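Local coordinates for protein particle-associated lyase (Acinetobacter bacteriophage AP22, PDB 4Y9V) that probably cleaves the capsular polysaccharide of Acinetobacter baumannii as a trimeric, lyase-type phage tailspike that binds the capsular saccharide, at residues Gln373-Ile378 with Asn391-Lys396; Gly424-Val429 with Cys463-Leu468. One frame throughout, in Å; residues are numbered along the deposited sequence. Where two conformers were deposited one is given.

Contact 1 of 2, residues Gln373-Ile378 with Asn391-Lys396; sequences QGCVLI and NTYYTK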
ATOM      1  N   GLN A 373     -23.709   0.619 -16.109  1.00  5.18           N
ATOM      2  CA  GLN A 373     -22.569   1.412 -16.599  1.00  5.03           C
ATOM      3  C   GLN A 373     -21.814   2.098 -15.454  1.00  4.85           C
ATOM      4  O   GLN A 373     -22.404   2.660 -14.522  1.00  5.16           O
ATOM      5  CB  GLN A 373     -22.901   2.490 -17.626  1.00  5.63           C
ATOM      6  CG  GLN A 373     -23.641   1.964 -18.851  1.00  6.11           C
ATOM      7  CD  GLN A 373     -23.581   2.934 -19.994  1.00  6.81           C
ATOM      8  OE1 GLN A 373     -23.127   4.086 -19.858  1.00  7.57           O
ATOM      9  NE2 GLN A 373     -24.053   2.501 -21.167  1.00  8.65           N
ATOM     10  N   GLY A 374     -20.501   2.103 -15.603  1.00  4.83           N
ATOM     11  CA  GLY A 374     -19.597   2.795 -14.696  1.00  4.94           C
ATOM     12  C   GLY A 374     -19.053   1.869 -13.609  1.00  4.48           C
ATOM     13  O   GLY A 374     -19.650   0.874 -13.219  1.00  4.68           O
ATOM     14  N   CYS A 375     -17.854   2.256 -13.084  1.00  4.63           N
ATOM     15  CA  CYS A 375     -17.204   1.551 -11.999  1.00  4.40           C
ATOM     16  C   CYS A 375     -17.293   2.226 -10.645  1.00  4.27           C
ATOM     17  O   CYS A 375     -17.369   1.529  -9.626  1.00  4.76           O
ATOM     18  CB  CYS A 375     -15.726   1.330 -12.323  1.00  4.66           C
ATOM     19  SG  CYS A 375     -15.428   0.048 -13.596  1.00  5.44           S
ATOM     20  N   VAL A 376     -17.199   3.566 -10.594  1.00  4.28           N
ATOM     21  CA  VAL A 376     -17.101   4.295  -9.356  1.00  4.35           C
ATOM     22  C   VAL A 376     -18.093   5.455  -9.391  1.00  4.42           C
ATOM     23  O   VAL A 376     -18.088   6.228 -10.372  1.00  4.78           O
ATOM     24  CB  VAL A 376     -15.662   4.859  -9.145  1.00  4.96           C
ATOM     25  CG1 VAL A 376     -15.567   5.633  -7.843  1.00  6.75           C
ATOM     26  CG2 VAL A 376     -14.633   3.734  -9.160  1.00  5.51           C
ATOM     27  N   LEU A 377     -18.900   5.574  -8.356  1.00  4.46           N
ATOM     28  CA  LEU A 377     -19.938   6.592  -8.255  1.00  4.73           C
ATOM     29  C   LEU A 377     -19.678   7.519  -7.078  1.00  4.61           C
ATOM     30  O   LEU A 377     -19.463   7.066  -5.949  1.00  5.45           O
ATOM     31  CB  LEU A 377     -21.289   5.918  -8.054  1.00  5.27           C
ATOM     32  CG  LEU A 377     -22.501   6.879  -7.999  1.00  6.18           C
ATOM     33  CD1 LEU A 377     -22.736   7.551  -9.320  1.00  7.58           C
ATOM     34  CD2 LEU A 377     -23.720   6.083  -7.543  1.00  7.32           C
ATOM     35  N   ILE A 378     -19.739   8.821  -7.348  1.00  5.12           N
ATOM     36  CA  ILE A 378     -19.696   9.885  -6.346  1.00  5.29           C
ATOM     37  C   ILE A 378     -21.094  10.525  -6.342  1.00  5.64           C
ATOM     38  O   ILE A 378     -21.394  11.371  -7.157  1.00  7.83           O
ATOM     39  CB  ILE A 378     -18.586  10.894  -6.658  1.00  5.79           C
ATOM     40  CG1 ILE A 378     -17.231  10.282  -6.802  1.00  6.42           C
ATOM     41  CG2 ILE A 378     -18.581  11.991  -5.598  1.00 10.35           C
ATOM     42  CD1 ILE A 378     -16.154  11.190  -7.358  1.00  8.58           C
ATOM     43  N   ASN A 391      -5.753   1.259  -9.412  1.00  4.55           N
ATOM     44  CA  ASN A 391      -6.783   0.230  -9.524  1.00  4.54           C
ATOM     45  C   ASN A 391      -6.764  -0.404 -10.920  1.00  4.56           C
ATOM     46  O   ASN A 391      -6.273   0.186 -11.879  1.00  5.55           O
ATOM     47  CB  ASN A 391      -8.169   0.825  -9.261  1.00  4.55           C
ATOM     48  CG  ASN A 391      -8.272   1.436  -7.885  1.00  4.60           C
ATOM     49  OD1 ASN A 391      -7.930   0.824  -6.864  1.00  4.98           O
ATOM     50  ND2 ASN A 391      -8.757   2.683  -7.837  1.00  4.81           N
ATOM     51  N   THR A 392      -7.386  -1.584 -10.991  1.00  4.66           N
ATOM     52  CA  THR A 392      -7.680  -2.253 -12.254  1.00  4.66           C
ATOM     53  C   THR A 392      -9.206  -2.241 -12.417  1.00  4.57           C
ATOM     54  O   THR A 392      -9.919  -2.680 -11.522  1.00  5.87           O
ATOM     55  CB  THR A 392      -7.128  -3.667 -12.275  1.00  5.83           C
ATOM     56  OG1 THR A 392      -5.711  -3.586 -12.091  1.00  7.99           O
ATOM     57  CG2 THR A 392      -7.415  -4.330 -13.594  1.00  7.65           C
ATOM     58  N   TYR A 393      -9.655  -1.728 -13.546  1.00  4.62           N
ATOM     59  CA  TYR A 393     -11.080  -1.562 -13.823  1.00  4.82           C
ATOM     60  C   TYR A 393     -11.459  -2.505 -14.946  1.00  4.73           C
ATOM     61  O   TYR A 393     -10.768  -2.564 -15.971  1.00  6.50           O
ATOM     62  CB  TYR A 393     -11.392  -0.114 -14.255  1.00  4.94           C
ATOM     63  CG  TYR A 393     -10.851   0.943 -13.316  1.00  4.84           C
ATOM     64  CD1 TYR A 393      -9.538   1.378 -13.424  1.00  4.78           C
ATOM     65  CD2 TYR A 393     -11.653   1.527 -12.322  1.00  5.12           C
ATOM     66  CE1 TYR A 393      -9.012   2.356 -12.590  1.00  4.90           C
ATOM     67  CE2 TYR A 393     -11.139   2.492 -11.476  1.00  5.32           C
ATOM     68  CZ  TYR A 393      -9.818   2.907 -11.611  1.00  4.90           C
ATOM     69  OH  TYR A 393      -9.323   3.838 -10.711  1.00  5.46           O
ATOM     70  N   TYR A 394     -12.556  -3.231 -14.766  0.64  4.80           N
ATOM     71  CA  TYR A 394     -13.022  -4.193 -15.794  0.64  5.54           C
ATOM     72  C   TYR A 394     -14.342  -3.711 -16.309  0.64  5.70           C
ATOM     73  O   TYR A 394     -15.332  -3.738 -15.552  0.64  7.74           O
ATOM     74  CB  TYR A 394     -13.131  -5.576 -15.154  0.64  5.86           C
ATOM     75  CG  TYR A 394     -11.814  -6.193 -14.760  0.64  5.94           C
ATOM     76  CD1 TYR A 394     -11.018  -6.727 -15.762  0.64  6.97           C
ATOM     77  CD2 TYR A 394     -11.309  -6.207 -13.474  0.64  6.88           C
ATOM     78  CE1 TYR A 394      -9.781  -7.303 -15.476  0.64  8.00           C
ATOM     79  CE2 TYR A 394     -10.076  -6.763 -13.194  0.64  7.38           C
ATOM     80  CZ  TYR A 394      -9.317  -7.314 -14.202  0.64  6.92           C
ATOM     81  OH  TYR A 394      -8.077  -7.853 -13.909  0.64  9.48           O
ATOM     82  N   THR A 395     -14.432  -3.246 -17.541  1.00  5.89           N
ATOM     83  CA  THR A 395     -15.623  -2.684 -18.138  1.00  5.54           C
ATOM     84  C   THR A 395     -16.018  -3.442 -19.385  1.00  5.84           C
ATOM     85  O   THR A 395     -15.210  -4.113 -20.026  1.00  6.59           O
ATOM     86  CB  THR A 395     -15.494  -1.175 -18.483  1.00  6.07           C
ATOM     87  OG1 THR A 395     -14.691  -1.006 -19.668  1.00  6.38           O
ATOM     88  CG2 THR A 395     -14.915  -0.385 -17.334  1.00  7.94           C
ATOM     89  N   LYS A 396     -17.308  -3.288 -19.732  0.66  5.89           N
ATOM     90  CA  LYS A 396     -17.872  -3.891 -20.934  0.66  6.99           C
ATOM     91  C   LYS A 396     -18.922  -3.012 -21.620  0.66  7.16           C
ATOM     92  O   LYS A 396     -19.227  -3.329 -22.765  0.66 10.59           O
ATOM     93  CB  LYS A 396     -18.405  -5.285 -20.656  0.66  8.68           C
ATOM     94  CG  LYS A 396     -19.544  -5.327 -19.663  0.66  8.78           C
ATOM     95  CD  LYS A 396     -20.168  -6.731 -19.764  0.66 11.01           C
ATOM     96  CE  LYS A 396     -21.132  -6.969 -18.646  0.66 12.00           C
ATOM     97  NZ  LYS A 396     -22.201  -5.936 -18.605  0.66 14.76           N
TER

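Contact 2 of 2, residues Gly424-Val429 with Cys463-Leu468; sequences GCINGV and CDFDAL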
ATOM      1  N   GLY A 424      -2.900   2.843 -12.805  1.00  5.84           N
ATOM      2  CA  GLY A 424      -3.812   1.741 -12.922  1.00  6.05           C
ATOM      3  C   GLY A 424      -4.024   1.321 -14.372  1.00  5.21           C
ATOM      4  O   GLY A 424      -3.298   1.726 -15.289  1.00  5.96           O
ATOM      5  N   CYS A 425      -5.025   0.450 -14.548  0.83  5.04           N
ATOM      6  CA  CYS A 425      -5.277  -0.242 -15.800  0.83  4.93           C
ATOM      7  C   CYS A 425      -6.791  -0.271 -16.049  0.83  4.83           C
ATOM      8  O   CYS A 425      -7.526  -0.871 -15.269  0.83  5.73           O
ATOM      9  CB  CYS A 425      -4.714  -1.650 -15.707  0.83  6.15           C
ATOM     10  SG  CYS A 425      -4.991  -2.600 -17.206  0.83 10.83           S
ATOM     11  N   ILE A 426      -7.225   0.366 -17.133  1.00  4.87           N
ATOM     12  CA  ILE A 426      -8.619   0.449 -17.475  1.00  5.12           C
ATOM     13  C   ILE A 426      -8.853  -0.492 -18.670  1.00  5.15           C
ATOM     14  O   ILE A 426      -8.313  -0.264 -19.749  1.00  7.08           O
ATOM     15  CB  ILE A 426      -9.036   1.896 -17.833  1.00  5.26           C
ATOM     16  CG1 ILE A 426      -8.693   2.885 -16.710  1.00  5.48           C
ATOM     17  CG2 ILE A 426     -10.517   1.924 -18.190  1.00  6.43           C
ATOM     18  CD1 ILE A 426      -8.720   4.323 -17.134  1.00  6.09           C
ATOM     19  N   ASN A 427      -9.642  -1.540 -18.445  1.00  5.41           N
ATOM     20  CA  ASN A 427      -9.899  -2.566 -19.426  1.00  5.56           C
ATOM     21  C   ASN A 427     -11.294  -2.444 -20.003  1.00  5.71           C
ATOM     22  O   ASN A 427     -12.263  -2.229 -19.261  1.00  7.03           O
ATOM     23  CB  ASN A 427      -9.830  -3.963 -18.785  1.00  6.65           C
ATOM     24  CG  ASN A 427      -8.480  -4.295 -18.294  1.00  8.51           C
ATOM     25  OD1 ASN A 427      -7.586  -4.602 -19.078  1.00 15.84           O
ATOM     26  ND2 ASN A 427      -8.278  -4.303 -17.023  1.00 12.31           N
ATOM     27  N   GLY A 428     -11.422  -2.629 -21.315  1.00  6.81           N
ATOM     28  CA  GLY A 428     -12.690  -2.794 -21.955  1.00  8.31           C
ATOM     29  C   GLY A 428     -12.686  -2.333 -23.384  1.00  6.29           C
ATOM     30  O   GLY A 428     -11.641  -2.039 -23.956  1.00  7.81           O
ATOM     31  N   VAL A 429     -13.865  -2.252 -23.967  1.00  8.38           N
ATOM     32  CA  VAL A 429     -14.028  -1.796 -25.355  1.00  7.88           C
ATOM     33  C   VAL A 429     -14.240  -0.304 -25.460  1.00  7.48           C
ATOM     34  O   VAL A 429     -13.881   0.293 -26.507  1.00  7.82           O
ATOM     35  CB  VAL A 429     -15.151  -2.580 -26.052  1.00  9.07           C
ATOM     36  CG1 VAL A 429     -14.709  -4.026 -26.255  1.00 11.19           C
ATOM     37  CG2 VAL A 429     -16.495  -2.412 -25.393  1.00 10.10           C
ATOM     38  N   CYS A 463      -5.357   2.528 -20.774  1.00  5.74           N
ATOM     39  CA  CYS A 463      -6.716   2.250 -21.179  1.00  5.54           C
ATOM     40  C   CYS A 463      -6.661   1.549 -22.516  1.00  5.38           C
ATOM     41  O   CYS A 463      -6.077   2.088 -23.471  1.00  5.81           O
ATOM     42  CB  CYS A 463      -7.482   3.588 -21.325  1.00  6.10           C
ATOM     43  SG  CYS A 463      -9.126   3.443 -22.055  1.00  6.44           S
ATOM     44  N   ASP A 464      -7.274   0.358 -22.607  1.00  5.66           N
ATOM     45  CA  ASP A 464      -7.255  -0.441 -23.846  1.00  6.16           C
ATOM     46  C   ASP A 464      -8.544  -0.322 -24.655  1.00  5.89           C
ATOM     47  O   ASP A 464      -8.801  -1.132 -25.531  1.00  6.64           O
ATOM     48  CB  ASP A 464      -6.864  -1.879 -23.658  1.00  7.83           C
ATOM     49  CG  ASP A 464      -7.936  -2.718 -23.027  1.00  8.67           C
ATOM     50  OD1 ASP A 464      -8.849  -2.129 -22.441  1.00  8.26           O
ATOM     51  OD2 ASP A 464      -7.868  -3.951 -23.206  1.00 14.53           O
ATOM     52  N   PHE A 465      -9.321   0.732 -24.409  1.00  5.66           N
ATOM     53  CA  PHE A 465     -10.556   0.928 -25.181  1.00  5.87           C
ATOM     54  C   PHE A 465     -10.250   1.106 -26.651  1.00  6.05           C
ATOM     55  O   PHE A 465      -9.299   1.793 -27.045  1.00  6.22           O
ATOM     56  CB  PHE A 465     -11.287   2.159 -24.696  1.00  6.13           C
ATOM     57  CG  PHE A 465     -11.880   2.118 -23.281  1.00  5.54           C
ATOM     58  CD1 PHE A 465     -11.776   1.003 -22.463  1.00  5.92           C
ATOM     59  CD2 PHE A 465     -12.548   3.218 -22.836  1.00  5.80           C
ATOM     60  CE1 PHE A 465     -12.356   1.034 -21.195  1.00  5.79           C
ATOM     61  CE2 PHE A 465     -13.137   3.253 -21.571  1.00  5.91           C
ATOM     62  CZ  PHE A 465     -13.034   2.145 -20.760  1.00  5.99           C
ATOM     63  N   ASP A 466     -11.138   0.579 -27.485  1.00  6.17           N
ATOM     64  CA  ASP A 466     -11.041   0.857 -28.936  1.00  6.78           C
ATOM     65  C   ASP A 466     -11.446   2.279 -29.274  1.00  6.50           C
ATOM     66  O   ASP A 466     -11.003   2.827 -30.299  1.00  7.79           O
ATOM     67  CB  ASP A 466     -11.858  -0.194 -29.685  1.00  8.20           C
ATOM     68  CG  ASP A 466     -11.351  -1.562 -29.358  1.00  9.61           C
ATOM     69  OD1 ASP A 466     -10.152  -1.836 -29.607  1.00 10.67           O
ATOM     70  OD2 ASP A 466     -12.102  -2.375 -28.750  1.00 13.18           O
ATOM     71  N   ALA A 467     -12.312   2.879 -28.466  1.00  6.59           N
ATOM     72  CA  ALA A 467     -12.755   4.256 -28.651  1.00  6.46           C
ATOM     73  C   ALA A 467     -12.955   4.881 -27.280  1.00  5.69           C
ATOM     74  O   ALA A 467     -13.354   4.187 -26.331  1.00  5.92           O
ATOM     75  CB  ALA A 467     -14.041   4.312 -29.461  1.00  8.75           C
ATOM     76  N   LEU A 468     -12.671   6.160 -27.177  1.00  5.61           N
ATOM     77  CA  LEU A 468     -12.844   6.934 -25.944  1.00  5.49           C
ATOM     78  C   LEU A 468     -13.106   8.355 -26.336  1.00  5.33           C
ATOM     79  O   LEU A 468     -12.343   8.934 -27.107  1.00  6.16           O
ATOM     80  CB  LEU A 468     -11.562   6.816 -25.088  1.00  5.20           C
ATOM     81  CG  LEU A 468     -11.595   7.622 -23.777  1.00  5.06           C
ATOM     82  CD1 LEU A 468     -12.636   7.118 -22.811  1.00  5.42           C
ATOM     83  CD2 LEU A 468     -10.203   7.606 -23.119  1.00  5.62           C
TER
HETATM   84  O   HOH W   1      -8.710  -5.770 -21.505  1.00 19.34           O
HETATM   85  O   HOH W   2     -10.798  -3.462 -26.407  0.51 11.72           O
HETATM   86  O   HOH W   3     -10.195  -4.110 -25.162  0.49 16.94           O

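Contact 1 of 2, residues Gln373-Ile378 with Asn391-Lys396
Cys375 SG lies anti to its own carbonyl carbon (chi1 -73°), and Thr395 CG2 takes the same position on its residue. Cys375 SG meets Thr395 CG2 at 3.8 Å. The contact sits inside a parallel beta-helix of the pectin lyase-like type. Strand 376-378 belongs to one wall of the helix and strand 391-394 to another, so the side chains meet across the interior. No hydrogen bond joins the two segments. The nearest CA atoms, those of Cys375 and Tyr393, are 7.1 Å apart, and the gap between these backbones is bridged by side-chain contacts. Cys375 CB and Val376 CG2 both approach the Tyr393 ring at its edge, near the ring plane. Cys375 CB is 4.1 Å from Tyr393 CD2, and Val376 CG2 is 4.4 Å from Tyr393 CE2. Ile367, from the neighbouring strand 366-368, also packs on Cys375 and Tyr393. The hydroxyl of Thr395 is engaged elsewhere, with Asn427 O. Its methyl is the branch that meets the sulphur. The phenol end of Tyr393 is held from within its own segment. Asn391 is itself tied down by Cys365 N at OD1 and Tyr362 O at ND2. Asn391 ND2 donates to Tyr393 OH over 3.1 Å, with the hydroxyl oxygen only 3° out of the amide plane.

Contact 2 of 2, residues Gly424-Val429 with Cys463-Leu468
The Phe465 ring carries Cys463 SG on one face, 3.3 Å above the plane and offset toward the rim. Asn427 C and Gly428 N lie in plane at its edge. Ile426 CG2 comes in obliquely and touches Phe465 CZ at 3.6 Å. A second pair of flat groups, the Asn427 amide and the Asp464 carboxylate, stand with their planes 88° apart. The segments lie on successive coils of the parallel beta-helix. Ile426 and Cys463 form a parallel bridge, and Asp464 N donates to Ile426 O at 3.1 Å. Past Asn427 and Cys463 the strands end, but the two chains stay joined by further bonds. Asp464 CG sits between its backbone N and carbonyl carbon (chi1 74°), which places it beside Gly428. Gly428 N donates to Asp464 OD1 at 2.9 Å, on the syn lone pair. Asp466 N then donates to Val429 O at 2.9 Å, from above the carbonyl plane. A water bridges the polar groups: it donates to Asn427 OD1 and, at 2.6 Å, to Asp464 OD2. Lys498 pairs with Asp466 OD1 and also bonds Asp464 O. The Asp464 carboxylate also has acceptors close by: OD1 is 3.3 Å from Ile426 O and 3.2 Å from Gly428 O. Such crowding of oxygens would tend to raise its proton affinity. The Gly428 N-H and the bound water should offset this and help it stay ionised.

In the fold
Contact 1 and contact 2 are neighbours along the beta-helix, with centres about 11 Å apart. Contact 1 closes before contact 2 opens in the chain. Strands 391-394 and 424-427 are adjacent in one sheet: Tyr393 N lies 2.9 Å from Cys425 O, a probable hydrogen bond. Thr395 of contact 1 reaches into contact 2. Thr395 OG1 lies 2.7 Å from Asn427 O, a probable hydrogen bond, and 3.5 Å from Phe465 CE1. Contact 1 is buried, whereas contact 2 is only partly buried, with waters on its polar groups. Both touch the second subunit, through Tyr394, Lys396 and Cys425. The saccharide pocket is built from other residues, such as Arg166, Tyr278 and His337, so neither contact lines it.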